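PDB 3OI8: magnesium and cobalt efflux protein CorC from Neisseria meningitidis serogroup B, which probably takes part in magnesium and cobalt transport, this piece being its N-terminal helical region and paired CBS domains, which bind adenosine. Local coordinates for residues E19-D22 with A23-L27; S36-E39 with V40-M44; I87-A90 with K91-L94; T122-L125 with K126-E130. All coordinates share one frame; numbering follows the deposited sequence.

Interaction 1: E19-D22 with A23-L27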
ATOM      1  N   GLU A  19      30.115  -5.402  10.472  1.00 58.74           N
ATOM      2  CA  GLU A  19      29.095  -4.911  11.400  1.00 65.05           C
ATOM      3  C   GLU A  19      28.724  -3.423  11.265  1.00 64.11           C
ATOM      4  O   GLU A  19      28.247  -2.808  12.220  1.00 65.57           O
ATOM      5  CB  GLU A  19      29.475  -5.259  12.846  1.00 73.17           C
ATOM      6  CG  GLU A  19      29.505  -6.764  13.107  1.00 89.13           C
ATOM      7  CD  GLU A  19      29.813  -7.125  14.553  1.00106.14           C
ATOM      8  OE1 GLU A  19      30.460  -6.315  15.256  1.00111.98           O
ATOM      9  OE2 GLU A  19      29.412  -8.230  14.982  1.00108.52           O
ATOM     10  N   VAL A  20      28.932  -2.858  10.078  1.00 53.54           N
ATOM     11  CA  VAL A  20      28.479  -1.499   9.785  1.00 52.09           C
ATOM     12  C   VAL A  20      26.947  -1.383   9.859  1.00 50.13           C
ATOM     13  O   VAL A  20      26.409  -0.315  10.167  1.00 51.27           O
ATOM     14  CB  VAL A  20      28.939  -1.037   8.395  1.00 60.73           C
ATOM     15  CG1 VAL A  20      28.390   0.355   8.089  1.00 59.53           C
ATOM     16  CG2 VAL A  20      30.458  -1.063   8.301  1.00 63.74           C
ATOM     17  N   PHE A  21      26.254  -2.481   9.559  1.00 43.39           N
ATOM     18  CA  PHE A  21      24.804  -2.579   9.768  1.00 40.02           C
ATOM     19  C   PHE A  21      24.452  -4.060   9.908  1.00 43.57           C
ATOM     20  O   PHE A  21      25.290  -4.917   9.647  1.00 43.40           O
ATOM     21  CB  PHE A  21      24.013  -1.907   8.634  1.00 39.29           C
ATOM     22  CG  PHE A  21      24.482  -2.282   7.245  1.00 39.43           C
ATOM     23  CD1 PHE A  21      25.218  -1.387   6.473  1.00 41.20           C
ATOM     24  CD2 PHE A  21      24.185  -3.523   6.710  1.00 42.56           C
ATOM     25  CE1 PHE A  21      25.657  -1.732   5.177  1.00 32.68           C
ATOM     26  CE2 PHE A  21      24.621  -3.872   5.419  1.00 43.31           C
ATOM     27  CZ  PHE A  21      25.357  -2.967   4.663  1.00 31.53           C
ATOM     28  N   ASP A  22      23.225  -4.368  10.313  1.00 40.01           N
ATOM     29  CA  ASP A  22      22.895  -5.742  10.699  1.00 45.08           C
ATOM     30  C   ASP A  22      22.290  -6.587   9.577  1.00 51.77           C
ATOM     31  O   ASP A  22      22.023  -6.091   8.480  1.00 50.08           O
ATOM     32  CB  ASP A  22      21.992  -5.764  11.947  1.00 51.34           C
ATOM     33  CG  ASP A  22      20.558  -5.339  11.650  1.00 60.94           C
ATOM     34  OD1 ASP A  22      20.266  -4.925  10.505  1.00 59.52           O
ATOM     35  OD2 ASP A  22      19.718  -5.418  12.574  1.00 65.43           O
ATOM     36  N   ALA A  23      22.074  -7.868   9.865  1.00 50.00           N
ATOM     37  CA  ALA A  23      21.577  -8.806   8.863  1.00 57.18           C
ATOM     38  C   ALA A  23      20.298  -8.314   8.185  1.00 52.76           C
ATOM     39  O   ALA A  23      20.176  -8.376   6.965  1.00 50.60           O
ATOM     40  CB  ALA A  23      21.361 -10.180   9.482  1.00 63.00           C
ATOM     41  N   ASP A  24      19.345  -7.829   8.976  1.00 55.10           N
ATOM     42  CA  ASP A  24      18.083  -7.332   8.431  1.00 57.84           C
ATOM     43  C   ASP A  24      18.272  -6.173   7.452  1.00 50.34           C
ATOM     44  O   ASP A  24      17.621  -6.119   6.413  1.00 43.44           O
ATOM     45  CB  ASP A  24      17.128  -6.920   9.553  1.00 69.40           C
ATOM     46  CG  ASP A  24      16.612  -8.108  10.343  1.00 85.85           C
ATOM     47  OD1 ASP A  24      16.972  -9.257   9.997  1.00 94.89           O
ATOM     48  OD2 ASP A  24      15.847  -7.892  11.306  1.00 87.20           O
ATOM     49  N   THR A  25      19.149  -5.236   7.792  1.00 45.32           N
ATOM     50  CA  THR A  25      19.401  -4.101   6.915  1.00 35.86           C
ATOM     51  C   THR A  25      20.000  -4.599   5.612  1.00 40.82           C
ATOM     52  O   THR A  25      19.633  -4.146   4.523  1.00 43.06           O
ATOM     53  CB  THR A  25      20.349  -3.087   7.588  1.00 37.24           C
ATOM     54  OG1 THR A  25      19.720  -2.578   8.762  1.00 44.50           O
ATOM     55  CG2 THR A  25      20.650  -1.927   6.660  1.00 40.11           C
ATOM     56  N   LEU A  26      20.917  -5.551   5.726  1.00 39.82           N
ATOM     57  CA  LEU A  26      21.562  -6.112   4.553  1.00 29.05           C
ATOM     58  C   LEU A  26      20.539  -6.707   3.616  1.00 36.57           C
ATOM     59  O   LEU A  26      20.646  -6.555   2.394  1.00 42.57           O
ATOM     60  CB  LEU A  26      22.580  -7.185   4.942  1.00 34.95           C
ATOM     61  CG  LEU A  26      23.200  -7.925   3.747  1.00 39.11           C
ATOM     62  CD1 LEU A  26      23.994  -6.952   2.884  1.00 39.69           C
ATOM     63  CD2 LEU A  26      24.079  -9.086   4.210  1.00 47.47           C
ATOM     64  N   LEU A  27      19.551  -7.396   4.180  1.00 33.31           N
ATOM     65  CA  LEU A  27      18.538  -8.034   3.352  1.00 43.50           C
ATOM     66  C   LEU A  27      17.692  -6.963   2.694  1.00 40.58           C
ATOM     67  O   LEU A  27      17.240  -7.126   1.566  1.00 38.21           O
ATOM     68  CB  LEU A  27      17.667  -8.985   4.175  1.00 52.92           C
ATOM     69  CG  LEU A  27      18.316 -10.325   4.522  1.00 64.67           C
ATOM     70  CD1 LEU A  27      17.364 -11.202   5.320  1.00 66.66           C
ATOM     71  CD2 LEU A  27      18.765 -11.032   3.248  1.00 68.28           C
TER
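D22 and T25 meet in an N-cap at the start of helix 23-35. The hydrogen bonds come first. D22 OD1 accepts from T25 N at 3.0 Å and from T25 OG1, also at 3.0 Å. The backbone N-H comes in nearly along the C-O axis, and its bond is fairly straight (161°). The hydroxyl arrives on the syn side, 32° out of the carboxylate plane, and the two donors approach from opposite faces of that plane. The D22 CG sits between its own backbone N and carbonyl carbon (chi1 74°), which turns the carboxylate back over the helix start. The first full helical bond runs from L26 N to D22 O, 3.0 Å long.

The apolar part belongs to F21. T25 CG2 lies 3.9 Å from F21 CD2, and the two side chains meet at a slant. L26 CB reaches the ring edge, in its plane, 3.9 Å from F21 CE2. F21 packs on A15 and L26 on H16, both of helix 5-17, and F21 packs on L33 of the second subunit. The cap starts helix 23-35 just after the turn that leaves helix 5-17.

One carboxylate oxygen satisfies a backbone N-H that lacks a helical acceptor and also fixes the T25 hydroxyl. Its negative charge at the helix N-terminus would probably suit the helix dipole.

Interaction 2: S36-E39 with V40-M44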
ATOM      1  N   SER A  36      15.564  -2.969  -8.417  1.00 27.33           N
ATOM      2  CA  SER A  36      15.996  -1.977  -9.400  1.00 25.60           C
ATOM      3  C   SER A  36      16.130  -2.581 -10.790  1.00 31.42           C
ATOM      4  O   SER A  36      16.236  -1.859 -11.781  1.00 34.59           O
ATOM      5  CB  SER A  36      17.343  -1.377  -8.986  1.00 29.68           C
ATOM      6  OG  SER A  36      18.400  -2.279  -9.284  1.00 39.25           O
ATOM      7  N   ASP A  37      16.152  -3.906 -10.858  1.00 28.72           N
ATOM      8  CA  ASP A  37      16.273  -4.590 -12.138  1.00 31.20           C
ATOM      9  C   ASP A  37      14.910  -4.917 -12.756  1.00 40.20           C
ATOM     10  O   ASP A  37      14.835  -5.417 -13.884  1.00 32.80           O
ATOM     11  CB  ASP A  37      17.088  -5.877 -11.981  1.00 44.04           C
ATOM     12  CG  ASP A  37      17.247  -6.621 -13.291  1.00 66.78           C
ATOM     13  OD1 ASP A  37      17.712  -5.997 -14.271  1.00 75.14           O
ATOM     14  OD2 ASP A  37      16.895  -7.824 -13.346  1.00 68.72           O
ATOM     15  N   LEU A  38      13.836  -4.622 -12.029  1.00 28.54           N
ATOM     16  CA  LEU A  38      12.521  -5.095 -12.440  1.00 26.95           C
ATOM     17  C   LEU A  38      11.731  -4.046 -13.207  1.00 23.95           C
ATOM     18  O   LEU A  38      11.885  -2.834 -12.993  1.00 22.73           O
ATOM     19  CB  LEU A  38      11.718  -5.535 -11.222  1.00 29.13           C
ATOM     20  CG  LEU A  38      12.267  -6.630 -10.313  1.00 32.96           C
ATOM     21  CD1 LEU A  38      11.332  -6.777  -9.117  1.00 32.68           C
ATOM     22  CD2 LEU A  38      12.405  -7.948 -11.056  1.00 36.39           C
ATOM     23  N   GLU A  39      10.859  -4.527 -14.081  1.00 27.52           N
ATOM     24  CA  GLU A  39       9.998  -3.655 -14.854  1.00 30.32           C
ATOM     25  C   GLU A  39       8.535  -3.993 -14.581  1.00 25.71           C
ATOM     26  O   GLU A  39       8.229  -5.020 -13.972  1.00 21.69           O
ATOM     27  CB  GLU A  39      10.307  -3.804 -16.353  1.00 36.22           C
ATOM     28  CG  GLU A  39      11.771  -3.576 -16.703  1.00 42.25           C
ATOM     29  CD  GLU A  39      12.042  -3.650 -18.199  1.00 52.30           C
ATOM     30  OE1 GLU A  39      11.514  -4.571 -18.861  1.00 44.35           O
ATOM     31  OE2 GLU A  39      12.786  -2.781 -18.712  1.00 58.72           O
ATOM     32  N   VAL A  40       7.639  -3.126 -15.037  1.00 24.80           N
ATOM     33  CA  VAL A  40       6.202  -3.367 -14.901  1.00 17.73           C
ATOM     34  C   VAL A  40       5.849  -4.785 -15.333  1.00 23.74           C
ATOM     35  O   VAL A  40       5.095  -5.465 -14.657  1.00 28.96           O
ATOM     36  CB  VAL A  40       5.386  -2.333 -15.705  1.00 25.47           C
ATOM     37  CG1 VAL A  40       3.939  -2.780 -15.841  1.00 27.12           C
ATOM     38  CG2 VAL A  40       5.472  -0.963 -15.034  1.00 27.93           C
ATOM     39  N   ARG A  41       6.432  -5.232 -16.448  1.00 28.05           N
ATOM     40  CA  ARG A  41       6.259  -6.598 -16.953  1.00 32.83           C
ATOM     41  C   ARG A  41       6.334  -7.650 -15.867  1.00 37.92           C
ATOM     42  O   ARG A  41       5.599  -8.641 -15.890  1.00 31.29           O
ATOM     43  CB  ARG A  41       7.368  -6.943 -17.950  1.00 38.93           C
ATOM     44  CG  ARG A  41       7.192  -6.386 -19.321  1.00 50.91           C
ATOM     45  CD  ARG A  41       8.010  -7.181 -20.332  1.00 54.97           C
ATOM     46  NE  ARG A  41       8.040  -6.492 -21.614  1.00 57.83           N
ATOM     47  CZ  ARG A  41       8.879  -5.499 -21.882  1.00 62.57           C
ATOM     48  NH1 ARG A  41       9.744  -5.108 -20.956  1.00 49.11           N
ATOM     49  NH2 ARG A  41       8.859  -4.900 -23.067  1.00 70.28           N
ATOM     50  N   ASP A  42       7.266  -7.455 -14.938  1.00 27.50           N
ATOM     51  CA  ASP A  42       7.588  -8.480 -13.958  1.00 31.52           C
ATOM     52  C   ASP A  42       6.582  -8.578 -12.801  1.00 33.52           C
ATOM     53  O   ASP A  42       6.602  -9.550 -12.045  1.00 40.41           O
ATOM     54  CB  ASP A  42       9.014  -8.254 -13.419  1.00 33.21           C
ATOM     55  CG  ASP A  42      10.069  -8.234 -14.534  1.00 45.47           C
ATOM     56  OD1 ASP A  42      10.181  -9.240 -15.273  1.00 48.41           O
ATOM     57  OD2 ASP A  42      10.784  -7.213 -14.677  1.00 43.49           O
ATOM     58  N   ALA A  43       5.706  -7.583 -12.660  1.00 27.42           N
ATOM     59  CA  ALA A  43       4.814  -7.522 -11.497  1.00 30.09           C
ATOM     60  C   ALA A  43       3.347  -7.414 -11.876  1.00 35.61           C
ATOM     61  O   ALA A  43       2.474  -7.464 -11.014  1.00 34.54           O
ATOM     62  CB  ALA A  43       5.193  -6.348 -10.569  1.00 27.45           C
HETATM   63  N   MSE A  44       3.076  -7.268 -13.164  1.00 31.50           N
HETATM   64  CA  MSE A  44       1.710  -7.029 -13.612  1.00 24.67           C
HETATM   65  C   MSE A  44       0.822  -8.272 -13.609  1.00 25.69           C
HETATM   66  O   MSE A  44       1.301  -9.410 -13.644  1.00 30.95           O
HETATM   67  CB  MSE A  44       1.705  -6.403 -15.004  1.00 25.75           C
HETATM   68  CG  MSE A  44       2.223  -7.330 -16.083  1.00 34.93           C
HETATM   69 SE   MSE A  44       1.887  -6.583 -17.844  0.64 40.24          SE
HETATM   70  CE  MSE A  44       3.157  -7.658 -18.860  1.00101.28           C
TER
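The R41 guanidinium is met by E39 at its edge, near its plane. R41 NH1 lies 2.8 Å from E39 OE1, a salt bridge. E39 CD also lies at this edge, and the carboxylate and guanidinium planes are 31° apart. Both side chains point the same way and run side by side. E39 is extended beyond CG and R41 from CG to NE; a turn at the last torsion of R41 (chi4 82°) then sets the guanidinium. R41 NE makes a second salt bridge, to E117.

The D42 carboxylate turns back on the chain instead. Its OD2 accepts from E39 N at 2.8 Å through the anti lone pair, and the bond is nearly straight (171°). In return D42 N donates to E39 O, also 2.8 Å away. The two bonds tie E39 and D42 together at backbone and side chain, with E39 O and D42 N closing the turn. L38 CD2 lies against the carboxylate, 4.0 Å from D42 OD2.

The turn leads from helix 23-35 into strand 45-46, and residues 40-44 belong to the first CBS domain. V40 packs inward on L124 and V138. A43 is near D153, a residue of the adenosine site.

The chemistry divides the acids by task. E39 pairs with a charged partner, while D42 satisfies a backbone N-H. D42 OD2 and E39 OE1 are 5.0 Å apart, and R41 probably eases the repulsion between the two carboxylates.

Interaction 3: I87-A90 with K91-L94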
ATOM      1  N   ILE A  87     -11.045   3.713 -13.380  1.00 15.90           N
ATOM      2  CA  ILE A  87     -10.848   2.838 -12.233  1.00 12.42           C
ATOM      3  C   ILE A  87     -11.948   3.134 -11.212  1.00 21.37           C
ATOM      4  O   ILE A  87     -12.228   4.295 -10.915  1.00 20.09           O
ATOM      5  CB  ILE A  87      -9.485   3.109 -11.540  1.00 19.92           C
ATOM      6  CG1 ILE A  87      -8.332   3.137 -12.547  1.00 25.26           C
ATOM      7  CG2 ILE A  87      -9.231   2.099 -10.430  1.00 19.13           C
ATOM      8  CD1 ILE A  87      -8.116   1.840 -13.301  1.00 24.91           C
ATOM      9  N   LEU A  88     -12.579   2.083 -10.693  1.00 18.09           N
ATOM     10  CA  LEU A  88     -13.486   2.220  -9.569  1.00 16.33           C
ATOM     11  C   LEU A  88     -12.786   1.712  -8.335  1.00 21.92           C
ATOM     12  O   LEU A  88     -12.229   0.617  -8.357  1.00 18.37           O
ATOM     13  CB  LEU A  88     -14.755   1.384  -9.747  1.00 15.51           C
ATOM     14  CG  LEU A  88     -15.521   1.358  -8.409  1.00 29.66           C
ATOM     15  CD1 LEU A  88     -16.334   2.629  -8.200  1.00 30.79           C
ATOM     16  CD2 LEU A  88     -16.400   0.129  -8.254  1.00 32.66           C
ATOM     17  N   HIS A  89     -12.826   2.517  -7.275  1.00 24.15           N
ATOM     18  CA  HIS A  89     -12.351   2.150  -5.942  1.00 19.93           C
ATOM     19  C   HIS A  89     -13.529   1.628  -5.138  1.00 19.26           C
ATOM     20  O   HIS A  89     -14.533   2.326  -4.984  1.00 21.17           O
ATOM     21  CB  HIS A  89     -11.771   3.386  -5.260  1.00 19.58           C
ATOM     22  CG  HIS A  89     -10.533   3.895  -5.925  1.00 31.69           C
ATOM     23  ND1 HIS A  89      -9.419   4.300  -5.221  1.00 43.54           N
ATOM     24  CD2 HIS A  89     -10.216   4.016  -7.235  1.00 35.79           C
ATOM     25  CE1 HIS A  89      -8.477   4.670  -6.072  1.00 40.85           C
ATOM     26  NE2 HIS A  89      -8.937   4.508  -7.300  1.00 34.94           N
ATOM     27  N   ALA A  90     -13.410   0.402  -4.640  1.00 18.13           N
ATOM     28  CA  ALA A  90     -14.509  -0.265  -3.948  1.00 23.26           C
ATOM     29  C   ALA A  90     -15.202   0.650  -2.924  1.00 32.35           C
ATOM     30  O   ALA A  90     -16.429   0.674  -2.812  1.00 26.98           O
ATOM     31  CB  ALA A  90     -13.991  -1.530  -3.248  1.00 24.99           C
ATOM     32  N   LYS A  91     -14.413   1.393  -2.165  1.00 28.46           N
ATOM     33  CA  LYS A  91     -14.981   2.191  -1.084  1.00 33.17           C
ATOM     34  C   LYS A  91     -15.714   3.443  -1.565  1.00 34.51           C
ATOM     35  O   LYS A  91     -16.392   4.095  -0.782  1.00 30.64           O
ATOM     36  CB  LYS A  91     -13.922   2.554  -0.048  1.00 28.41           C
ATOM     37  CG  LYS A  91     -12.827   3.485  -0.520  1.00 37.89           C
ATOM     38  CD  LYS A  91     -11.800   3.675   0.609  1.00 48.53           C
ATOM     39  CE  LYS A  91     -10.561   4.449   0.156  1.00 56.20           C
ATOM     40  NZ  LYS A  91     -10.829   5.905  -0.039  1.00 57.53           N
ATOM     41  N   ASP A  92     -15.580   3.784  -2.842  1.00 27.26           N
ATOM     42  CA  ASP A  92     -16.370   4.885  -3.394  1.00 26.30           C
ATOM     43  C   ASP A  92     -17.827   4.466  -3.560  1.00 28.05           C
ATOM     44  O   ASP A  92     -18.723   5.311  -3.634  1.00 28.33           O
ATOM     45  CB  ASP A  92     -15.757   5.409  -4.707  1.00 25.44           C
ATOM     46  CG  ASP A  92     -14.481   6.210  -4.464  1.00 40.75           C
ATOM     47  OD1 ASP A  92     -14.288   6.656  -3.311  1.00 48.96           O
ATOM     48  OD2 ASP A  92     -13.670   6.396  -5.402  1.00 35.02           O
ATOM     49  N   LEU A  93     -18.068   3.155  -3.592  1.00 21.86           N
ATOM     50  CA  LEU A  93     -19.430   2.641  -3.680  1.00 24.30           C
ATOM     51  C   LEU A  93     -20.260   2.989  -2.427  1.00 25.47           C
ATOM     52  O   LEU A  93     -21.490   3.032  -2.482  1.00 20.21           O
ATOM     53  CB  LEU A  93     -19.429   1.124  -3.886  1.00 28.78           C
ATOM     54  CG  LEU A  93     -19.046   0.582  -5.271  1.00 29.91           C
ATOM     55  CD1 LEU A  93     -18.932  -0.932  -5.195  1.00 19.69           C
ATOM     56  CD2 LEU A  93     -20.089   0.986  -6.307  1.00 28.59           C
ATOM     57  N   LEU A  94     -19.590   3.246  -1.313  1.00 27.43           N
ATOM     58  CA  LEU A  94     -20.297   3.497  -0.060  1.00 23.24           C
ATOM     59  C   LEU A  94     -21.067   4.813  -0.131  1.00 26.26           C
ATOM     60  O   LEU A  94     -21.942   5.078   0.691  1.00 27.28           O
ATOM     61  CB  LEU A  94     -19.320   3.537   1.110  1.00 26.26           C
ATOM     62  CG  LEU A  94     -18.613   2.232   1.468  1.00 24.83           C
ATOM     63  CD1 LEU A  94     -17.578   2.507   2.543  1.00 31.41           C
ATOM     64  CD2 LEU A  94     -19.612   1.182   1.930  1.00 27.03           C
TER
HETATM   65  O   HOH W   1     -13.885   5.207  -7.582  1.00 21.90           O
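D92 leans back beside H89. Its CB lies 3.3 Å from H89 O, the carbonyl that accepts from D92 N. One step out, D92 CG is 4.0 Å from H89 CB. At the tip, D92 OD2 comes to 3.6 Å from the same H89 CB and approaches the imidazole ring obliquely. The carboxylate and ring planes are only 17° apart, and the two side chains point the same way. CG stands anti to the D92 carbonyl carbon (chi1 -73°), which brings the carboxylate back toward the strand. A water joins the two residues: it accepts from H89 N and donates to D92 OD2. The main partner of OD2 is R110, in a salt bridge. The other oxygen, OD1, forms a long, weak ion pair with K95.

The contact marks the end of strand 84-89, where the chain passes into a 3-10 turn within the first CBS domain. Here the backbone bonds are of the i to i+3 kind. D92 N donates to H89 O at 2.8 Å and L93 N to A90 O at 3.1 Å. H89 also packs on R73, an adenosine-binding residue.

On the apolar side L88 and L93 cross at about a right angle. L88 CD2 rests 4.0 Å from L93 CG, and both leucines also touch I108 of helix 105-108. The K91 chain bends at its last torsion, and its NZ bonds to A70 O of the second subunit. L94 meets L94 of that subunit across the interface.

Interaction 4: T122-L125 with K126-E130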
ATOM      1  N   THR A 122      10.988   0.921 -10.005  1.00 24.46           N
ATOM      2  CA  THR A 122      11.410   2.052  -9.174  1.00 29.70           C
ATOM      3  C   THR A 122      10.716   3.346  -9.600  1.00 26.07           C
ATOM      4  O   THR A 122      10.285   4.125  -8.756  1.00 25.12           O
ATOM      5  CB  THR A 122      12.938   2.275  -9.205  1.00 38.31           C
ATOM      6  OG1 THR A 122      13.380   2.342 -10.566  1.00 35.91           O
ATOM      7  CG2 THR A 122      13.664   1.143  -8.491  1.00 35.59           C
ATOM      8  N   ALA A 123      10.605   3.582 -10.907  1.00 22.96           N
ATOM      9  CA  ALA A 123       9.861   4.759 -11.388  1.00 23.24           C
ATOM     10  C   ALA A 123       8.376   4.636 -11.070  1.00 28.15           C
ATOM     11  O   ALA A 123       7.724   5.605 -10.677  1.00 32.72           O
ATOM     12  CB  ALA A 123      10.046   4.947 -12.898  1.00 26.32           C
ATOM     13  N   LEU A 124       7.828   3.444 -11.281  1.00 26.22           N
ATOM     14  CA  LEU A 124       6.416   3.235 -10.986  1.00 26.32           C
ATOM     15  C   LEU A 124       6.161   3.495  -9.508  1.00 24.89           C
ATOM     16  O   LEU A 124       5.194   4.174  -9.143  1.00 20.74           O
ATOM     17  CB  LEU A 124       5.977   1.822 -11.362  1.00 25.98           C
ATOM     18  CG  LEU A 124       4.475   1.540 -11.238  1.00 28.43           C
ATOM     19  CD1 LEU A 124       3.639   2.513 -12.070  1.00 21.73           C
ATOM     20  CD2 LEU A 124       4.201   0.118 -11.663  1.00 33.86           C
ATOM     21  N   LEU A 125       7.035   2.966  -8.654  1.00 25.65           N
ATOM     22  CA  LEU A 125       6.826   3.108  -7.216  1.00 23.89           C
ATOM     23  C   LEU A 125       6.832   4.578  -6.827  1.00 31.75           C
ATOM     24  O   LEU A 125       6.015   5.012  -6.015  1.00 35.50           O
ATOM     25  CB  LEU A 125       7.872   2.327  -6.423  1.00 25.03           C
ATOM     26  CG  LEU A 125       7.864   2.601  -4.918  1.00 28.69           C
ATOM     27  CD1 LEU A 125       6.472   2.349  -4.329  1.00 26.41           C
ATOM     28  CD2 LEU A 125       8.896   1.731  -4.239  1.00 35.78           C
ATOM     29  N   LYS A 126       7.745   5.345  -7.419  1.00 32.35           N
ATOM     30  CA  LYS A 126       7.855   6.764  -7.104  1.00 29.91           C
ATOM     31  C   LYS A 126       6.590   7.488  -7.518  1.00 33.21           C
ATOM     32  O   LYS A 126       6.043   8.294  -6.762  1.00 33.25           O
ATOM     33  CB  LYS A 126       9.066   7.391  -7.792  1.00 32.89           C
ATOM     34  CG  LYS A 126       9.250   8.868  -7.456  1.00 42.58           C
ATOM     35  CD  LYS A 126      10.675   9.353  -7.716  1.00 58.54           C
ATOM     36  CE  LYS A 126      10.868   9.835  -9.150  1.00 62.78           C
ATOM     37  NZ  LYS A 126      10.811   8.727 -10.140  1.00 65.85           N
ATOM     38  N   GLU A 127       6.115   7.184  -8.719  1.00 26.42           N
ATOM     39  CA  GLU A 127       4.868   7.770  -9.216  1.00 33.62           C
ATOM     40  C   GLU A 127       3.610   7.363  -8.425  1.00 32.16           C
ATOM     41  O   GLU A 127       2.733   8.200  -8.182  1.00 32.80           O
ATOM     42  CB  GLU A 127       4.717   7.512 -10.714  1.00 35.90           C
ATOM     43  CG  GLU A 127       5.735   8.308 -11.522  1.00 46.52           C
ATOM     44  CD  GLU A 127       5.896   7.806 -12.939  1.00 55.32           C
ATOM     45  OE1 GLU A 127       4.885   7.397 -13.554  1.00 54.73           O
ATOM     46  OE2 GLU A 127       7.042   7.828 -13.438  1.00 61.16           O
ATOM     47  N   PHE A 128       3.534   6.102  -8.002  1.00 21.59           N
ATOM     48  CA  PHE A 128       2.437   5.685  -7.127  1.00 19.98           C
ATOM     49  C   PHE A 128       2.456   6.508  -5.842  1.00 32.34           C
ATOM     50  O   PHE A 128       1.408   6.954  -5.374  1.00 28.11           O
ATOM     51  CB  PHE A 128       2.551   4.214  -6.757  1.00 20.46           C
ATOM     52  CG  PHE A 128       1.943   3.274  -7.781  1.00 24.69           C
ATOM     53  CD1 PHE A 128       0.855   3.662  -8.536  1.00 25.35           C
ATOM     54  CD2 PHE A 128       2.440   1.994  -7.942  1.00 24.52           C
ATOM     55  CE1 PHE A 128       0.280   2.786  -9.456  1.00 32.80           C
ATOM     56  CE2 PHE A 128       1.875   1.112  -8.856  1.00 22.83           C
ATOM     57  CZ  PHE A 128       0.795   1.512  -9.615  1.00 20.70           C
ATOM     58  N   ARG A 129       3.642   6.690  -5.265  1.00 30.32           N
ATOM     59  CA  ARG A 129       3.751   7.391  -3.980  1.00 35.30           C
ATOM     60  C   ARG A 129       3.386   8.863  -4.138  1.00 32.60           C
ATOM     61  O   ARG A 129       2.706   9.435  -3.293  1.00 43.37           O
ATOM     62  CB  ARG A 129       5.145   7.208  -3.350  1.00 38.56           C
ATOM     63  CG  ARG A 129       5.332   5.857  -2.637  1.00 37.20           C
ATOM     64  CD  ARG A 129       6.759   5.644  -2.114  1.00 47.67           C
ATOM     65  NE  ARG A 129       7.068   6.441  -0.925  1.00 60.74           N
ATOM     66  CZ  ARG A 129       8.304   6.757  -0.534  1.00 70.78           C
ATOM     67  NH1 ARG A 129       9.356   6.354  -1.242  1.00 68.37           N
ATOM     68  NH2 ARG A 129       8.493   7.483   0.562  1.00 72.21           N
ATOM     69  N   GLU A 130       3.803   9.464  -5.247  1.00 32.95           N
ATOM     70  CA  GLU A 130       3.492  10.861  -5.525  1.00 46.03           C
ATOM     71  C   GLU A 130       2.006  11.107  -5.814  1.00 49.66           C
ATOM     72  O   GLU A 130       1.379  11.933  -5.154  1.00 52.26           O
ATOM     73  CB  GLU A 130       4.349  11.384  -6.682  1.00 54.88           C
ATOM     74  CG  GLU A 130       5.826  11.526  -6.339  1.00 72.87           C
ATOM     75  CD  GLU A 130       6.661  11.994  -7.519  1.00 90.39           C
ATOM     76  OE1 GLU A 130       6.114  12.094  -8.641  1.00 96.59           O
ATOM     77  OE2 GLU A 130       7.868  12.259  -7.323  1.00 95.09           O
TER
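L124 and F128 form a CH-pi contact one turn apart on helix 121-130, within the second CBS domain. L124 CD1 lies over one face of the F128 ring, 4.1 Å from its centroid and 19° off the ring normal. It is displaced toward the rim. L124 CG comes closer to a ring atom, 3.6 Å from F128 CE2. The leucine CG is anti to its backbone N (chi1 -174°), which carries the branch along the helix to the ring.

Regular helical bonds hold the two residues in step. F128 N donates to L124 O at 2.8 Å. The backbone N-H groups of K126, E127 and R129 donate to the carbonyls of T122, A123 and L125 in the same i to i+4 pattern. A second apolar touch lies one residue further on, where the aliphatic part of R129 passes L125, with R129 CD 4.0 Å from L125 CD1.

The charged ends have partners outside the helix. The E127 side chain runs back past A123 O, and its OE2 forms a salt bridge with K119. K126 bends at its last two torsions, and its NZ forms a salt bridge with D24 of the second subunit. The leucines and the phenylalanine are buried.

The helix is the crossover of a beta-alpha-beta unit, linking strand 114-116 to strand 135-139. L125 and F128 pack on F151 and I154 of helix 151-154, and T122 packs on T25 of the second subunit.

How the interactions relate
The four contacts follow one another along the chain in numerical order. Interaction 1 belongs to the N-terminal helical region, interaction 3 to the first CBS domain and interaction 4 to the second. Interaction 2 lies in the loop that joins helix 23-35 to strand 45-46. Interactions 2 and 4 touch: V40 CG2 is 3.8 Å from L124 CD2, and their centres are 13 Å apart. Interactions 1 and 3 are most distant, with centres 41 Å apart on opposite sides of the chain's centre. All four have residues that reach the second subunit, interaction 2 through S36 alone, so the helical region and both CBS domains contribute to the dimer.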